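Methylmalonyl-CoA carboxyltransferase 12S subunit (Propionibacterium freudenreichii, PDB 1ON3) catalyses the transfer of the carboxyl group of methylmalonyl-CoA to the biotin of the 1.3S subunit, and as a hexamer forms the core of transcarboxylase. Local coordinates at the interface of chains A and B. Residues are numbered along the deposited sequence; one frame, centred on the assembly and turned at random. Chains: chain A/B, Methylmalonyl-CoA carboxyltransferase 12S subunit.

Contact 1 and contact 2 lie on the same boundary between chains A and B, with their C-alpha centres about 15 Å apart. They share no residue, yet chain A supplies both from the C-terminal part of its carboxyltransferase region: strand 427-430 and A:Pro432 just beyond it, helix 477-482, then strand 488-489 and helix 495-505 a few residues further on. Chain B answers with its N-terminal helix 12-27 and B:Phe65 in contact 1, and with strands 60-62 and 85-92 in contact 2. The C-terminal half of one subunit thus meets the N-terminal half of another within the hexamer.

Contact 1: the interface of chains A and B. Residues chain A 432, 478, 488-491; chain B 15-16, 19, 23, 65.
The N-terminal helix 12-27 of chain B lies against the short strand 488-489 of chain A, and B:Leu19 and B:Arg23 on that helix meet A:Val489 and A:Asp488. B:Leu19 has CG anti to its backbone N (chi1 173°), which sends the two methyl branches into chain A: CD1 packs on A:Val489 CB at 3.8 Å, while CD2 reaches the backbone of A:Ile490. The hydroxyl end of A:Tyr478 rests on the root of the same leucine, its phenol OH 3.4 Å from B:Leu19 CA. The ring of A:Tyr478 turns its CD2-CE2 edge to B:Phe65, and planes 73° apart identify an edge-to-face pair.

B:Arg23 bends at chi3 (-57°), bringing its guanidinium across A:Asp488 with the carboxylate plane nearly perpendicular to it. NH1 gives a nearly straight bond of 3.0 Å to A:Asp488 OD2, on that oxygen's syn lone pair, and the pair is also a salt bridge. NH2 donates to the backbone A:Val489 O at 2.8 Å, approaching nearly along the C=O axis, although this bond is clearly bent at the hydrogen. Both acceptors lie close to the guanidinium plane, so the two bonds together fix its rotation. A methionine in place of B:Arg23 would probably leave the A:Asp488 carboxylate without its charged mate and the A:Val489 carbonyl without this donor.

One turn before B:Leu19, nearer the start of the helix, B:Arg15 NH1 donates to the carbonyl A:Pro432 O at 3.1 Å; the proline oxygen lies in the guanidinium plane, while NH1 sits tilted out of the carbonyl plane. Two waters add bridges: one joins A:Tyr478 OH to B:Arg15 O, the other joins the backbone carbonyls of A:Tyr478 and B:Phe65. By combining a leucine contact with charged and backbone bonds, the site fastens the N-terminal helix of one subunit to its neighbour and so probably helps hold the hexameric core together.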
# COMPACT_ATOMS: atom_id res chain seq x y z
N PRO A 432 -40.23 0.63 -23.77
CA PRO A 432 -41.58 1.19 -23.55
C PRO A 432 -42.55 0.18 -22.94
O PRO A 432 -43.64 0.53 -22.50
CB PRO A 432 -42.01 1.64 -24.94
CG PRO A 432 -40.69 1.90 -25.66
CD PRO A 432 -39.87 0.72 -25.20
N TYR A 478 -42.49 5.20 -17.34
CA TYR A 478 -42.38 6.61 -17.01
C TYR A 478 -42.30 6.88 -15.52
O TYR A 478 -41.74 7.89 -15.10
CB TYR A 478 -43.53 7.39 -17.64
CG TYR A 478 -43.51 7.30 -19.14
CD1 TYR A 478 -44.22 6.30 -19.81
CD2 TYR A 478 -42.73 8.17 -19.89
CE1 TYR A 478 -44.16 6.18 -21.19
CE2 TYR A 478 -42.66 8.06 -21.28
CZ TYR A 478 -43.37 7.06 -21.91
OH TYR A 478 -43.28 6.93 -23.28
N ASP A 488 -33.41 6.37 -18.54
CA ASP A 488 -34.22 6.86 -19.64
C ASP A 488 -35.15 5.75 -20.11
O ASP A 488 -34.97 4.58 -19.76
CB ASP A 488 -33.26 7.21 -20.79
CG ASP A 488 -33.89 8.05 -21.87
OD1 ASP A 488 -33.25 8.17 -22.94
OD2 ASP A 488 -34.99 8.61 -21.68
N VAL A 489 -36.17 6.14 -20.86
CA VAL A 489 -37.10 5.19 -21.45
C VAL A 489 -36.62 5.27 -22.89
O VAL A 489 -36.44 6.37 -23.44
CB VAL A 489 -38.55 5.65 -21.35
CG1 VAL A 489 -39.45 4.59 -21.99
CG2 VAL A 489 -38.92 5.85 -19.88
N ILE A 490 -36.40 4.12 -23.50
CA ILE A 490 -35.85 4.12 -24.84
C ILE A 490 -36.63 3.33 -25.86
O ILE A 490 -37.44 2.47 -25.53
CB ILE A 490 -34.42 3.54 -24.83
CG1 ILE A 490 -34.49 2.04 -24.55
CG2 ILE A 490 -33.58 4.23 -23.75
CD1 ILE A 490 -33.15 1.33 -24.69
N ASP A 491 -36.35 3.65 -27.12
CA ASP A 491 -36.93 2.96 -28.26
C ASP A 491 -36.15 1.66 -28.33
O ASP A 491 -34.92 1.68 -28.37
CB ASP A 491 -36.67 3.80 -29.53
CG ASP A 491 -37.05 3.08 -30.82
OD1 ASP A 491 -36.93 3.72 -31.89
OD2 ASP A 491 -37.46 1.89 -30.79
N ARG B 15 -46.18 3.07 -28.92
CA ARG B 15 -45.54 3.49 -27.68
C ARG B 15 -44.24 4.24 -27.97
O ARG B 15 -43.86 5.14 -27.22
CB ARG B 15 -45.26 2.29 -26.78
CG ARG B 15 -46.52 1.62 -26.27
CD ARG B 15 -46.22 0.69 -25.12
NE ARG B 15 -47.40 -0.05 -24.70
CZ ARG B 15 -47.51 -0.69 -23.55
NH1 ARG B 15 -46.50 -0.69 -22.69
NH2 ARG B 15 -48.62 -1.35 -23.25
N VAL B 16 -43.58 3.87 -29.06
CA VAL B 16 -42.34 4.53 -29.44
C VAL B 16 -42.63 5.96 -29.91
O VAL B 16 -41.86 6.89 -29.64
CB VAL B 16 -41.60 3.74 -30.55
CG1 VAL B 16 -40.56 4.63 -31.23
CG2 VAL B 16 -40.92 2.53 -29.93
N LEU B 19 -43.46 7.99 -26.86
CA LEU B 19 -42.24 8.33 -26.15
C LEU B 19 -41.61 9.57 -26.77
O LEU B 19 -41.17 10.49 -26.06
CB LEU B 19 -41.27 7.15 -26.23
CG LEU B 19 -39.83 7.32 -25.70
CD1 LEU B 19 -39.85 7.71 -24.22
CD2 LEU B 19 -39.09 6.00 -25.89
N ARG B 23 -41.01 13.07 -24.89
CA ARG B 23 -39.65 13.58 -24.76
C ARG B 23 -39.57 15.00 -25.30
O ARG B 23 -38.87 15.84 -24.73
CB ARG B 23 -38.65 12.69 -25.49
CG ARG B 23 -37.18 12.99 -25.14
CD ARG B 23 -36.20 12.21 -26.02
NE ARG B 23 -36.42 10.77 -25.94
CZ ARG B 23 -36.09 10.02 -24.89
NH1 ARG B 23 -35.52 10.58 -23.83
NH2 ARG B 23 -36.34 8.72 -24.90
N PHE B 65 -36.66 12.33 -17.98
CA PHE B 65 -37.98 12.04 -17.43
C PHE B 65 -38.03 11.97 -15.91
O PHE B 65 -39.06 11.59 -15.34
CB PHE B 65 -38.53 10.73 -18.01
CG PHE B 65 -38.92 10.81 -19.46
CD1 PHE B 65 -38.06 10.37 -20.46
CD2 PHE B 65 -40.18 11.29 -19.83
CE1 PHE B 65 -38.44 10.41 -21.81
CE2 PHE B 65 -40.56 11.33 -21.18
CZ PHE B 65 -39.69 10.89 -22.16
O HOH W 1 -44.77 5.20 -24.58
O HOH W 2 -41.46 10.50 -16.06

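Contact 2: the interface of chains A and B. Residues chain A 429, 498, 501-502, 506; chain B 60, 89.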
# COMPACT_ATOMS: atom_id res chain seq x y z
N TYR A 429 -31.77 1.12 -18.53
CA TYR A 429 -32.67 1.63 -19.56
C TYR A 429 -33.96 0.82 -19.56
O TYR A 429 -33.94 -0.39 -19.34
CB TYR A 429 -32.01 1.52 -20.95
CG TYR A 429 -30.69 2.25 -21.05
CD1 TYR A 429 -29.48 1.56 -20.97
CD2 TYR A 429 -30.64 3.64 -21.15
CE1 TYR A 429 -28.26 2.24 -20.98
CE2 TYR A 429 -29.44 4.33 -21.16
CZ TYR A 429 -28.25 3.62 -21.07
OH TYR A 429 -27.05 4.31 -21.05
N LYS A 498 -27.44 2.16 -26.90
CA LYS A 498 -27.49 2.52 -25.48
C LYS A 498 -26.48 1.71 -24.66
O LYS A 498 -25.75 2.26 -23.84
CB LYS A 498 -28.90 2.31 -24.94
CG LYS A 498 -29.92 3.26 -25.54
CD LYS A 498 -29.55 4.69 -25.19
CE LYS A 498 -30.27 5.70 -26.05
NZ LYS A 498 -29.89 7.07 -25.63
N SER A 501 -22.79 2.75 -25.71
CA SER A 501 -22.40 4.05 -25.16
C SER A 501 -22.06 3.93 -23.67
O SER A 501 -21.10 4.55 -23.20
CB SER A 501 -23.52 5.08 -25.32
OG SER A 501 -23.80 5.31 -26.68
N ALA A 502 -22.86 3.17 -22.93
CA ALA A 502 -22.60 2.99 -21.50
C ALA A 502 -21.30 2.21 -21.29
O ALA A 502 -20.46 2.57 -20.46
CB ALA A 502 -23.78 2.26 -20.83
N TYR A 506 -18.19 3.74 -19.32
CA TYR A 506 -17.79 3.09 -18.09
C TYR A 506 -16.55 2.19 -18.22
O TYR A 506 -16.23 1.43 -17.31
CB TYR A 506 -18.99 2.34 -17.48
CG TYR A 506 -19.97 3.29 -16.83
CD1 TYR A 506 -19.74 3.79 -15.54
CD2 TYR A 506 -21.08 3.77 -17.52
CE1 TYR A 506 -20.60 4.76 -14.96
CE2 TYR A 506 -21.94 4.74 -16.96
CZ TYR A 506 -21.69 5.23 -15.68
OH TYR A 506 -22.51 6.20 -15.13
N ASP B 60 -25.49 12.33 -24.21
CA ASP B 60 -26.27 11.15 -23.83
C ASP B 60 -26.90 11.55 -22.50
O ASP B 60 -26.24 11.56 -21.45
CB ASP B 60 -25.32 9.95 -23.67
CG ASP B 60 -26.04 8.66 -23.35
OD1 ASP B 60 -27.29 8.64 -23.31
OD2 ASP B 60 -25.34 7.64 -23.14
N ARG B 89 -23.77 12.70 -20.12
CA ARG B 89 -22.38 12.66 -20.56
C ARG B 89 -22.28 12.97 -22.05
O ARG B 89 -23.27 12.90 -22.78
CB ARG B 89 -21.78 11.29 -20.26
CG ARG B 89 -22.68 10.13 -20.66
CD ARG B 89 -22.06 8.77 -20.36
NE ARG B 89 -23.01 7.70 -20.66
CZ ARG B 89 -24.00 7.33 -19.86
NH1 ARG B 89 -24.17 7.92 -18.68
NH2 ARG B 89 -24.85 6.38 -20.25
O HOH W 3 -26.28 5.18 -23.27
O HOH W 4 -27.42 6.41 -19.53
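A:Tyr429, whose tip meets B:Arg89, carries the apolar packing of this small patch within chain A: A:Lys498 CB sits over the centre of one face of its ring, backing the phenol that points toward chain B. Ring atom A:Tyr506 CE2 lies 4.2 Å above one face of the B:Arg89 guanidinium, offset toward its rim, a loose ring-over-guanidinium contact. The A:Ser501 CB methylene faces the carboxylate atom B:Asp60 OD2 at 3.8 Å.

Outward from this packing, A:Tyr429 and B:Arg89 reach toward each other tip to tip. CG of B:Arg89 lies between its backbone N and carbonyl carbon (chi1 46°), and the chain then runs extended to NE, bringing NH2 to 3.1 Å from A:Tyr429 OH. This is a possible, poorly directed hydrogen bond: the hydroxyl lies in the guanidinium plane, straight beyond the CZ-NH2 bond and so between the two N-H directions, and the ring is turned 69° from that plane. Within chain B, B:Asp60 OD2 forms a salt bridge to the same NH2 at 3.2 Å, which would help position the arginine. Across the boundary, A:Lys498 NZ makes a longer salt bridge of 3.8 Å to the other carboxylate oxygen, B:Asp60 OD1.

Water completes the rim. One molecule links A:Tyr429 OH to B:Arg89 NH2, and this is the better supported connection between them; another joins that hydroxyl to the backbone A:Lys498 O and lies 2.6 Å from B:Asp60 OD2.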